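Local coordinates for protein DNA alpha-glucosyltransferase (Enterobacteria phage T4, PDB 1Y8Z) that belongs to the GT-B clan of glycosyltransferases, which are built from two Rossmann-like domains, and holds uridine-5'-diphosphate in a pocket in this model, at residues 136-141 against 172-177; 97-102 against 129-134; 83-88 against 124-129. All coordinates share one frame; numbering follows the deposited sequence.

Contact 1: residues 136-141 against 172-177. With NCO (cobalt hexammine(III)), chain F.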
loop_
_atom_site.group_PDB
_atom_site.type_symbol
_atom_site.label_atom_id
_atom_site.label_comp_id
_atom_site.label_asym_id
_atom_site.label_seq_id
_atom_site.Cartn_x
_atom_site.Cartn_y
_atom_site.Cartn_z
ATOM N N ALA C 136 7.989 6.477 -33.106
ATOM C CA ALA C 136 7.500 5.200 -33.602
ATOM C C ALA C 136 7.630 5.041 -35.108
ATOM O O ALA C 136 7.393 5.977 -35.879
ATOM C CB ALA C 136 6.051 4.997 -33.191
ATOM N N ASP C 137 8.027 3.844 -35.525
ATOM C CA ASP C 137 8.143 3.543 -36.937
ATOM C C ASP C 137 6.885 2.780 -37.319
ATOM O O ASP C 137 6.495 2.744 -38.484
ATOM C CB ASP C 137 9.393 2.706 -37.206
ATOM C CG ASP C 137 10.668 3.476 -36.927
ATOM O OD1 ASP C 137 11.473 3.031 -36.076
ATOM O OD2 ASP C 137 10.859 4.540 -37.555
ATOM N N VAL C 138 6.246 2.183 -36.313
ATOM C CA VAL C 138 5.021 1.418 -36.504
ATOM C C VAL C 138 4.106 1.649 -35.299
ATOM O O VAL C 138 4.549 1.574 -34.151
ATOM C CB VAL C 138 5.318 -0.094 -36.628
ATOM C CG1 VAL C 138 4.032 -0.852 -36.921
ATOM C CG2 VAL C 138 6.354 -0.339 -37.724
ATOM N N ILE C 139 2.831 1.920 -35.561
ATOM C CA ILE C 139 1.875 2.182 -34.488
ATOM C C ILE C 139 0.627 1.322 -34.592
ATOM O O ILE C 139 0.041 1.198 -35.667
ATOM C CB ILE C 139 1.433 3.660 -34.508
ATOM C CG1 ILE C 139 2.656 4.564 -34.383
ATOM C CG2 ILE C 139 0.439 3.928 -33.396
ATOM C CD1 ILE C 139 2.381 6.008 -34.747
ATOM N N PHE C 140 0.230 0.721 -33.473
ATOM C CA PHE C 140 -0.969 -0.110 -33.414
ATOM C C PHE C 140 -1.944 0.464 -32.382
ATOM O O PHE C 140 -1.518 1.046 -31.376
ATOM C CB PHE C 140 -0.645 -1.547 -32.970
ATOM C CG PHE C 140 0.147 -2.349 -33.965
ATOM C CD1 PHE C 140 1.532 -2.435 -33.864
ATOM C CD2 PHE C 140 -0.502 -3.072 -34.967
ATOM C CE1 PHE C 140 2.269 -3.233 -34.736
ATOM C CE2 PHE C 140 0.222 -3.885 -35.858
ATOM C CZ PHE C 140 1.616 -3.965 -35.739
ATOM N N SER C 141 -3.243 0.305 -32.635
ATOM C CA SER C 141 -4.271 0.751 -31.689
ATOM C C SER C 141 -5.401 -0.275 -31.782
ATOM O O SER C 141 -5.439 -1.056 -32.723
ATOM C CB SER C 141 -4.782 2.153 -32.038
ATOM O OG SER C 141 -5.716 2.105 -33.102
ATOM N N THR C 172 0.858 6.068 -40.274
ATOM C CA THR C 172 -0.291 5.177 -40.377
ATOM C C THR C 172 -0.439 4.398 -39.081
ATOM O O THR C 172 0.545 3.924 -38.522
ATOM C CB THR C 172 -0.126 4.164 -41.531
ATOM O OG1 THR C 172 -0.051 4.861 -42.781
ATOM C CG2 THR C 172 -1.304 3.198 -41.562
ATOM N N VAL C 173 -1.670 4.270 -38.606
ATOM C CA VAL C 173 -1.940 3.529 -37.384
ATOM C C VAL C 173 -2.657 2.247 -37.778
ATOM O O VAL C 173 -3.716 2.284 -38.407
ATOM C CB VAL C 173 -2.817 4.347 -36.414
ATOM C CG1 VAL C 173 -3.218 3.496 -35.210
ATOM C CG2 VAL C 173 -2.048 5.576 -35.948
ATOM N N TYR C 174 -2.067 1.114 -37.415
ATOM C CA TYR C 174 -2.641 -0.181 -37.746
ATOM C C TYR C 174 -3.466 -0.761 -36.619
ATOM O O TYR C 174 -3.190 -0.522 -35.447
ATOM C CB TYR C 174 -1.527 -1.169 -38.087
ATOM C CG TYR C 174 -0.716 -0.767 -39.286
ATOM C CD1 TYR C 174 -1.127 -1.102 -40.572
ATOM C CD2 TYR C 174 0.452 -0.024 -39.138
ATOM C CE1 TYR C 174 -0.392 -0.709 -41.687
ATOM C CE2 TYR C 174 1.193 0.379 -40.248
ATOM C CZ TYR C 174 0.764 0.030 -41.517
ATOM O OH TYR C 174 1.506 0.413 -42.612
ATOM N N ASN C 175 -4.474 -1.545 -36.974
ATOM C CA ASN C 175 -5.292 -2.176 -35.959
ATOM C C ASN C 175 -4.580 -3.436 -35.479
ATOM O O ASN C 175 -3.807 -4.036 -36.228
ATOM C CB ASN C 175 -6.655 -2.564 -36.523
ATOM C CG ASN C 175 -7.530 -3.233 -35.494
ATOM O OD1 ASN C 175 -7.584 -4.458 -35.403
ATOM N ND2 ASN C 175 -8.215 -2.428 -34.697
ATOM N N PHE C 176 -4.843 -3.823 -34.235
ATOM C CA PHE C 176 -4.266 -5.036 -33.671
ATOM C C PHE C 176 -5.221 -5.629 -32.642
ATOM O O PHE C 176 -6.113 -4.940 -32.131
ATOM C CB PHE C 176 -2.897 -4.742 -33.019
ATOM C CG PHE C 176 -2.972 -4.307 -31.570
ATOM C CD1 PHE C 176 -2.622 -5.189 -30.546
ATOM C CD2 PHE C 176 -3.356 -3.013 -31.230
ATOM C CE1 PHE C 176 -2.649 -4.786 -29.203
ATOM C CE2 PHE C 176 -3.385 -2.599 -29.892
ATOM C CZ PHE C 176 -3.031 -3.487 -28.879
ATOM N N GLN C 177 -5.058 -6.920 -32.380
ATOM C CA GLN C 177 -5.838 -7.623 -31.368
ATOM C C GLN C 177 -4.769 -8.151 -30.398
ATOM O O GLN C 177 -3.700 -8.547 -30.836
ATOM C CB GLN C 177 -6.561 -8.830 -31.955
ATOM C CG GLN C 177 -7.576 -8.527 -33.056
ATOM C CD GLN C 177 -8.105 -9.801 -33.690
ATOM O OE1 GLN C 177 -8.798 -10.598 -33.047
ATOM N NE2 GLN C 177 -7.762 -10.011 -34.946
HETATM CO CO NCO F . 9.698 8.798 -38.249
HETATM N N1 NCO F . 9.967 7.772 -36.537
HETATM N N2 NCO F . 9.776 7.081 -39.291
HETATM N N3 NCO F . 7.706 8.597 -38.061
HETATM N N4 NCO F . 9.427 9.825 -39.959
HETATM N N5 NCO F . 9.625 10.520 -37.208
HETATM N N6 NCO F . 11.690 8.995 -38.436
HETATM O O HOH W 1 2.832 3.064 -38.260
HETATM O O HOH W 2 -7.053 0.372 -35.047
#

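Contact 2: residues 97-102 against 129-134. With NCO (cobalt hexammine(III)), chain F.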
loop_
_atom_site.group_PDB
_atom_site.type_symbol
_atom_site.label_atom_id
_atom_site.label_comp_id
_atom_site.label_asym_id
_atom_site.label_seq_id
_atom_site.Cartn_x
_atom_site.Cartn_y
_atom_site.Cartn_z
ATOM N N ASN C 97 14.041 11.391 -18.189
ATOM C CA ASN C 97 14.929 10.382 -18.742
ATOM C C ASN C 97 14.238 9.500 -19.770
ATOM O O ASN C 97 14.881 8.988 -20.680
ATOM C CB ASN C 97 15.548 9.536 -17.625
ATOM C CG ASN C 97 16.561 10.321 -16.807
ATOM O OD1 ASN C 97 17.134 11.295 -17.292
ATOM N ND2 ASN C 97 16.797 9.893 -15.571
ATOM N N TYR C 98 12.928 9.325 -19.638
ATOM C CA TYR C 98 12.208 8.517 -20.612
ATOM C C TYR C 98 12.291 9.228 -21.956
ATOM O O TYR C 98 12.643 8.623 -22.970
ATOM C CB TYR C 98 10.739 8.334 -20.210
ATOM C CG TYR C 98 9.938 7.652 -21.294
ATOM C CD1 TYR C 98 9.018 8.362 -22.063
ATOM C CD2 TYR C 98 10.153 6.305 -21.600
ATOM C CE1 TYR C 98 8.332 7.754 -23.113
ATOM C CE2 TYR C 98 9.471 5.685 -22.654
ATOM C CZ TYR C 98 8.567 6.416 -23.406
ATOM O OH TYR C 98 7.932 5.824 -24.474
ATOM N N LYS C 99 11.975 10.523 -21.957
ATOM C CA LYS C 99 12.029 11.322 -23.179
ATOM C C LYS C 99 13.450 11.353 -23.728
ATOM O O LYS C 99 13.657 11.391 -24.939
ATOM C CB LYS C 99 11.568 12.756 -22.909
ATOM C CG LYS C 99 10.082 12.899 -22.630
ATOM C CD LYS C 99 9.709 14.363 -22.447
ATOM C CE LYS C 99 8.224 14.529 -22.183
ATOM N NZ LYS C 99 7.851 15.966 -22.038
ATOM N N LYS C 100 14.428 11.342 -22.829
ATOM C CA LYS C 100 15.823 11.362 -23.243
ATOM C C LYS C 100 16.141 10.050 -23.968
ATOM O O LYS C 100 16.886 10.038 -24.948
ATOM C CB LYS C 100 16.730 11.530 -22.022
ATOM C CG LYS C 100 18.095 12.113 -22.344
ATOM C CD LYS C 100 19.050 11.991 -21.166
ATOM C CE LYS C 100 18.516 12.682 -19.929
ATOM N NZ LYS C 100 19.417 12.466 -18.759
ATOM N N LEU C 101 15.566 8.950 -23.482
ATOM C CA LEU C 101 15.770 7.637 -24.089
ATOM C C LEU C 101 15.275 7.630 -25.530
ATOM O O LEU C 101 15.952 7.140 -26.434
ATOM C CB LEU C 101 15.018 6.552 -23.305
ATOM C CG LEU C 101 15.554 6.029 -21.970
ATOM C CD1 LEU C 101 14.479 5.181 -21.297
ATOM C CD2 LEU C 101 16.821 5.203 -22.191
ATOM N N LEU C 102 14.080 8.167 -25.741
ATOM C CA LEU C 102 13.499 8.208 -27.076
ATOM C C LEU C 102 14.420 8.903 -28.075
ATOM O O LEU C 102 14.563 8.460 -29.213
ATOM C CB LEU C 102 12.146 8.916 -27.032
ATOM C CG LEU C 102 11.029 8.218 -26.247
ATOM C CD1 LEU C 102 9.789 9.113 -26.215
ATOM C CD2 LEU C 102 10.706 6.878 -26.888
ATOM N N LEU C 129 3.632 10.390 -24.347
ATOM C CA LEU C 129 3.039 9.582 -25.401
ATOM C C LEU C 129 3.262 10.232 -26.765
ATOM O O LEU C 129 3.488 9.538 -27.754
ATOM C CB LEU C 129 1.542 9.372 -25.149
ATOM C CG LEU C 129 0.813 8.465 -26.149
ATOM C CD1 LEU C 129 1.545 7.131 -26.281
ATOM C CD2 LEU C 129 -0.626 8.252 -25.693
ATOM N N GLU C 130 3.217 11.563 -26.813
ATOM C CA GLU C 130 3.426 12.269 -28.073
ATOM C C GLU C 130 4.822 12.027 -28.645
ATOM O O GLU C 130 4.959 11.719 -29.831
ATOM C CB GLU C 130 3.179 13.778 -27.905
ATOM C CG GLU C 130 3.612 14.607 -29.109
ATOM C CD GLU C 130 3.110 16.043 -29.064
ATOM O OE1 GLU C 130 3.037 16.622 -27.958
ATOM O OE2 GLU C 130 2.803 16.594 -30.143
ATOM N N GLU C 131 5.859 12.165 -27.821
ATOM C CA GLU C 131 7.211 11.936 -28.321
ATOM C C GLU C 131 7.420 10.466 -28.657
ATOM O O GLU C 131 8.209 10.131 -29.535
ATOM C CB GLU C 131 8.289 12.405 -27.328
ATOM C CG GLU C 131 7.879 12.540 -25.877
ATOM C CD GLU C 131 6.968 13.726 -25.637
ATOM O OE1 GLU C 131 5.737 13.535 -25.629
ATOM O OE2 GLU C 131 7.483 14.851 -25.466
ATOM N N THR C 132 6.703 9.594 -27.956
ATOM C CA THR C 132 6.787 8.158 -28.202
ATOM C C THR C 132 6.240 7.901 -29.608
ATOM O O THR C 132 6.887 7.264 -30.440
ATOM C CB THR C 132 5.941 7.370 -27.163
ATOM O OG1 THR C 132 6.407 7.671 -25.841
ATOM C CG2 THR C 132 6.048 5.862 -27.403
ATOM N N VAL C 133 5.044 8.414 -29.873
ATOM C CA VAL C 133 4.412 8.242 -31.170
ATOM C C VAL C 133 5.259 8.836 -32.290
ATOM O O VAL C 133 5.361 8.249 -33.363
ATOM C CB VAL C 133 2.998 8.879 -31.186
ATOM C CG1 VAL C 133 2.429 8.879 -32.600
ATOM C CG2 VAL C 133 2.079 8.097 -30.262
ATOM N N ARG C 134 5.879 9.988 -32.038
ATOM C CA ARG C 134 6.714 10.636 -33.052
ATOM C C ARG C 134 7.941 9.804 -33.445
ATOM O O ARG C 134 8.368 9.831 -34.601
ATOM C CB ARG C 134 7.152 12.025 -32.572
ATOM C CG ARG C 134 5.989 12.991 -32.394
ATOM C CD ARG C 134 6.448 14.419 -32.135
ATOM N NE ARG C 134 5.307 15.321 -31.954
ATOM C CZ ARG C 134 4.406 15.594 -32.894
ATOM N NH1 ARG C 134 4.503 15.044 -34.098
ATOM N NH2 ARG C 134 3.395 16.410 -32.626
HETATM CO CO NCO F . 9.698 8.798 -38.249
HETATM N N1 NCO F . 9.967 7.772 -36.537
HETATM N N2 NCO F . 9.776 7.081 -39.291
HETATM N N3 NCO F . 7.706 8.597 -38.061
HETATM N N4 NCO F . 9.427 9.825 -39.959
HETATM N N5 NCO F . 9.625 10.520 -37.208
HETATM N N6 NCO F . 11.690 8.995 -38.436
#

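Contact 3: residues 83-88 against 124-129. With NCO (cobalt hexammine(III)), chain G; nucleotides of chain A.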
loop_
_atom_site.group_PDB
_atom_site.type_symbol
_atom_site.label_atom_id
_atom_site.label_comp_id
_atom_site.label_asym_id
_atom_site.label_seq_id
_atom_site.Cartn_x
_atom_site.Cartn_y
_atom_site.Cartn_z
ATOM N N ASN C 83 4.954 -0.800 -25.117
ATOM C CA ASN C 83 3.554 -1.079 -24.834
ATOM C C ASN C 83 2.889 -0.149 -23.821
ATOM O O ASN C 83 1.667 -0.179 -23.660
ATOM C CB ASN C 83 3.384 -2.542 -24.398
ATOM C CG ASN C 83 3.612 -3.517 -25.541
ATOM O OD1 ASN C 83 3.215 -3.251 -26.678
ATOM N ND2 ASN C 83 4.241 -4.660 -25.246
ATOM N N SER C 84 3.687 0.677 -23.147
ATOM C CA SER C 84 3.158 1.636 -22.181
ATOM C C SER C 84 4.185 2.730 -21.899
ATOM O O SER C 84 5.390 2.526 -22.076
ATOM C CB SER C 84 2.749 0.947 -20.872
ATOM O OG SER C 84 3.865 0.417 -20.160
ATOM N N VAL C 85 3.699 3.891 -21.467
ATOM C CA VAL C 85 4.568 5.025 -21.177
ATOM C C VAL C 85 4.334 5.497 -19.741
ATOM O O VAL C 85 3.342 5.126 -19.119
ATOM C CB VAL C 85 4.330 6.168 -22.208
ATOM C CG1 VAL C 85 4.477 5.606 -23.634
ATOM C CG2 VAL C 85 2.958 6.791 -22.017
ATOM N N PRO C 86 5.255 6.310 -19.189
ATOM C CA PRO C 86 5.139 6.811 -17.813
ATOM C C PRO C 86 3.802 7.461 -17.462
ATOM O O PRO C 86 3.218 8.184 -18.272
ATOM C CB PRO C 86 6.300 7.805 -17.708
ATOM C CG PRO C 86 7.291 7.302 -18.703
ATOM C CD PRO C 86 6.408 6.929 -19.868
ATOM N N ALA C 87 3.339 7.201 -16.240
ATOM C CA ALA C 87 2.089 7.761 -15.739
ATOM C C ALA C 87 2.319 9.221 -15.353
ATOM O O ALA C 87 3.455 9.638 -15.108
ATOM C CB ALA C 87 1.608 6.966 -14.527
ATOM N N THR C 88 1.239 9.997 -15.295
ATOM C CA THR C 88 1.342 11.413 -14.956
ATOM C C THR C 88 1.735 11.657 -13.505
ATOM O O THR C 88 1.943 12.803 -13.101
ATOM C CB THR C 88 0.013 12.152 -15.235
ATOM O OG1 THR C 88 -1.063 11.462 -14.589
ATOM C CG2 THR C 88 -0.259 12.223 -16.727
ATOM N N ARG C 124 -5.076 10.349 -21.541
ATOM C CA ARG C 124 -4.561 11.612 -21.019
ATOM C C ARG C 124 -3.684 11.408 -19.789
ATOM O O ARG C 124 -2.914 12.293 -19.426
ATOM C CB ARG C 124 -5.714 12.552 -20.649
ATOM C CG ARG C 124 -6.542 13.034 -21.821
ATOM C CD ARG C 124 -5.714 13.862 -22.785
ATOM N NE ARG C 124 -6.550 14.477 -23.813
ATOM C CZ ARG C 124 -6.076 15.145 -24.860
ATOM N NH1 ARG C 124 -4.767 15.282 -25.022
ATOM N NH2 ARG C 124 -6.911 15.677 -25.744
ATOM N N ARG C 125 -3.809 10.251 -19.144
ATOM C CA ARG C 125 -3.019 9.953 -17.950
ATOM C C ARG C 125 -1.627 9.435 -18.293
ATOM O O ARG C 125 -1.007 8.714 -17.514
ATOM C CB ARG C 125 -3.746 8.933 -17.077
ATOM C CG ARG C 125 -5.001 9.472 -16.423
ATOM C CD ARG C 125 -5.749 8.369 -15.693
ATOM N NE ARG C 125 -6.888 8.889 -14.942
ATOM C CZ ARG C 125 -6.780 9.668 -13.871
ATOM N NH1 ARG C 125 -5.581 10.016 -13.423
ATOM N NH2 ARG C 125 -7.873 10.096 -13.250
ATOM N N ASN C 126 -1.145 9.807 -19.471
ATOM C CA ASN C 126 0.172 9.400 -19.931
ATOM C C ASN C 126 1.064 10.621 -20.047
ATOM O O ASN C 126 0.581 11.738 -20.228
ATOM C CB ASN C 126 0.085 8.768 -21.322
ATOM C CG ASN C 126 -0.616 7.443 -21.318
ATOM O OD1 ASN C 126 -1.582 7.235 -22.054
ATOM N ND2 ASN C 126 -0.133 6.528 -20.497
ATOM N N LEU C 127 2.367 10.394 -19.943
ATOM C CA LEU C 127 3.347 11.453 -20.114
ATOM C C LEU C 127 4.289 10.956 -21.199
ATOM O O LEU C 127 4.689 9.793 -21.186
ATOM C CB LEU C 127 4.131 11.709 -18.826
ATOM C CG LEU C 127 3.407 12.469 -17.711
ATOM C CD1 LEU C 127 4.358 12.673 -16.537
ATOM C CD2 LEU C 127 2.920 13.816 -18.242
ATOM N N GLY C 128 4.620 11.822 -22.151
ATOM C CA GLY C 128 5.530 11.426 -23.213
ATOM C C GLY C 128 4.949 10.575 -24.328
ATOM O O GLY C 128 5.692 10.086 -25.182
ATOM N N LEU C 129 3.632 10.390 -24.347
ATOM C CA LEU C 129 3.039 9.582 -25.401
ATOM C C LEU C 129 3.262 10.232 -26.765
ATOM O O LEU C 129 3.488 9.538 -27.754
ATOM C CB LEU C 129 1.542 9.372 -25.149
ATOM C CG LEU C 129 0.813 8.465 -26.149
ATOM C CD1 LEU C 129 1.545 7.131 -26.281
ATOM C CD2 LEU C 129 -0.626 8.252 -25.693
HETATM CO CO NCO G . 4.214 15.936 -12.170
HETATM N N1 NCO G . 6.105 15.562 -11.598
HETATM N N2 NCO G . 4.462 14.744 -13.771
HETATM N N3 NCO G . 3.579 14.362 -11.093
HETATM N N4 NCO G . 2.324 16.310 -12.742
HETATM N N5 NCO G . 3.968 17.128 -10.568
HETATM N N6 NCO G . 4.852 17.510 -13.245
ATOM P P DT A 6 -11.372 4.259 -17.930
ATOM O OP1 DT A 6 -10.298 4.347 -18.949
ATOM O OP2 DT A 6 -11.922 2.931 -17.559
ATOM O "O5'" DT A 6 -10.869 4.958 -16.594
ATOM C "C5'" DT A 6 -10.362 6.289 -16.631
ATOM C "C4'" DT A 6 -9.794 6.664 -15.285
ATOM O "O4'" DT A 6 -10.867 6.904 -14.341
ATOM C "C3'" DT A 6 -8.909 5.585 -14.655
ATOM O "O3'" DT A 6 -7.799 6.204 -14.000
ATOM C "C2'" DT A 6 -9.824 4.943 -13.627
ATOM C "C1'" DT A 6 -10.624 6.146 -13.166
ATOM N N1 DT A 6 -11.922 5.870 -12.513
ATOM C C2 DT A 6 -12.164 6.474 -11.293
ATOM O O2 DT A 6 -11.347 7.181 -10.721
ATOM N N3 DT A 6 -13.405 6.217 -10.762
ATOM C C4 DT A 6 -14.403 5.432 -11.308
ATOM O O4 DT A 6 -15.474 5.310 -10.719
ATOM C C5 DT A 6 -14.075 4.807 -12.574
ATOM C C7 DT A 6 -15.088 3.920 -13.227
ATOM C C6 DT A 6 -12.866 5.055 -13.106
#

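Contact 1: residues 136-141 against 172-177
At one edge of the parallel sheet of the N-terminal domain, Phe-140 pairs with Tyr-174 and Ser-141 with Asn-175 as strand 138-141 runs beside the outermost strand, 173-175. Tyr-174 uses both its backbone groups: its N donates to Ile-139 O (2.7 Å, N-H...O 166°), and its O accepts Ser-141 N (2.9 Å). Phe-176 N then reaches Ser-141 O at 3.2 Å in a more bent bond of 137°. Helix 147-156 links the two strands in a beta-alpha-beta unit and packs on the face that carries Ile-139, Ser-141 and Val-173; there Ile-139 CG2 meets Val-173 CG2 at 3.9 Å, and Val-173 CG1 lies 3.6 Å from Ser-141 OG. On the other face, under helix 389-400, the Phe-140 ring directs CD2 at Phe-176 CB (3.5 Å) and meets Asn-175 O at its edge. Phe-176 has CG between its backbone N and carbonyl carbon (chi1 88°), which brings its ring alongside Ser-141, with Ser-141 O near the ring plane at the edge. His-142 stacks on this ring, and Tyr-114 and His-116 meet it edge-to-face. One water joins Ile-139 N to Thr-172 O, and a second joins Ser-141 OG to Asn-175 ND2; Ser-141 OG is also hydrogen-bonded to Asn-149 of helix 147-156, and Asn-175 OD1 to Arg-305. Ahead of the strand, Ala-136 O and Asp-137 OD2 accept ammines of a cobalt hexammine(III).

Contact 2: residues 97-102 against 129-134
Tyr-98 crosses to Thr-132 at about a right angle and presents its ring edge, so that Thr-132 OG1 lies in the ring plane and accepts the bond from Tyr-98 OH at 2.8 Å. With CG anti to the backbone N (chi1 173°), the ring is carried across the gap between 92-103 and 129-135, two nearly parallel helices of the Rossmann-like domain that lie side by side on the sheet; their short segments run 11° apart with axes 9.9 Å from each other. Leu-102, one turn after Tyr-98, covers part of one face of that ring with CG and places CD1 3.6 Å from Thr-132 N and 3.8 Å from Glu-131 CB. Tyr-98, Leu-102 and Thr-132 all touch Ile-82 of strand 79-84. Beside Leu-102, the extended Lys-99 chain meets a Glu-131 bent at chi2 (-72°). The two cross obliquely: CE of Lys-99 is 3.4 Å from OE2 of Glu-131, nearer than NZ, whose salt bridge to the same oxygen is long at 3.6 Å. Thr-132 OG1 is also hydrogen-bonded to Gly-128 O. The buried hydroxyl pair is thus tied into the first turn of helix 129-135, whereas the long Lys-99/Glu-131 pair probably adds little directional hold.

Contact 3: residues 83-88 against 124-129
Leu-127 and Pro-86 are joined by the stronger of two backbone bonds, Leu-127 N to Pro-86 O at 2.9 Å; the other, Thr-88 N to Arg-125 O, is weak at 3.4 Å. Between them Ala-87 faces Asn-126 in a single bridge, too short to make a strand pair. Leu-127 lays CG over the backbone of Thr-88, 3.6 Å from Thr-88 CA, and sends CD1 to Ala-87 O. With OG1 between backbone N and carbonyl carbon (chi1 52°), CG2 of Thr-88 is left anti to the carbonyl carbon and lies 3.5 Å from Arg-125 C. Val-85 crosses Asn-126 at about a right angle, its CG2 against Asn-126 CB (3.6 Å), while its CG1 reaches toward Leu-129 CD1; Pro-86 CD rests near Leu-127 O. In the Rossmann-like sheet these are loops at the C-terminal ends of neighbouring strands: 83-88 leaves strand 79-84 for helix 92-103, whereas 124-129 follows strand 110-114 and the short helix 120-123 and leads through Gly-128, at the N-cap position with positive phi (78°), into helix 129-135. Arg-11, from the loop after the first strand, ties the two together by hydrogen bonds to Val-85 O and Arg-125 O. Tyr-98 backs Val-85 and Pro-86, and Ile-95 touches Leu-127. Thr-88 O accepts two ammines of a cobalt hexammine(III), N3 at 3.0 Å, and Val-90 O and Glu-92 OE2 also accept hydrogen bonds from that complex. Arg-125 stretches from CG to NE toward the nucleic acid, its NE 3.0 Å from O3' of DT6 of chain A, with the sugar oxygen lying oblique to the guanidinium. Arg-124, whose CB is directed away from 83-88, forms a salt bridge with Glu-155 of helix 147-156.

In the fold
All three contacts lie in the N-terminal domain, around one seven-stranded parallel sheet. Contacts 2 and 3 interleave along the chain, in the order 83-88, 97-102, 124-129 and 129-134, and share Leu-129; their centres are 10 Å apart, and Tyr-98 and Thr-132 of contact 2 both touch Val-85 of contact 3. Contact 1 follows both, 16 Å from contact 2 and 17 Å from contact 3 between centres. It meets contact 2 where Ile-139 CD1 packs on Val-133 CG1, and one cobalt hexammine(III) bridges the two. Helix 129-135 leads from the loop whose Arg-125 lies beside the nucleic acid to strand 138-141, next to edge strand 173-175; Phe-176, just after that strand, has its side chain about 9 Å from UDP.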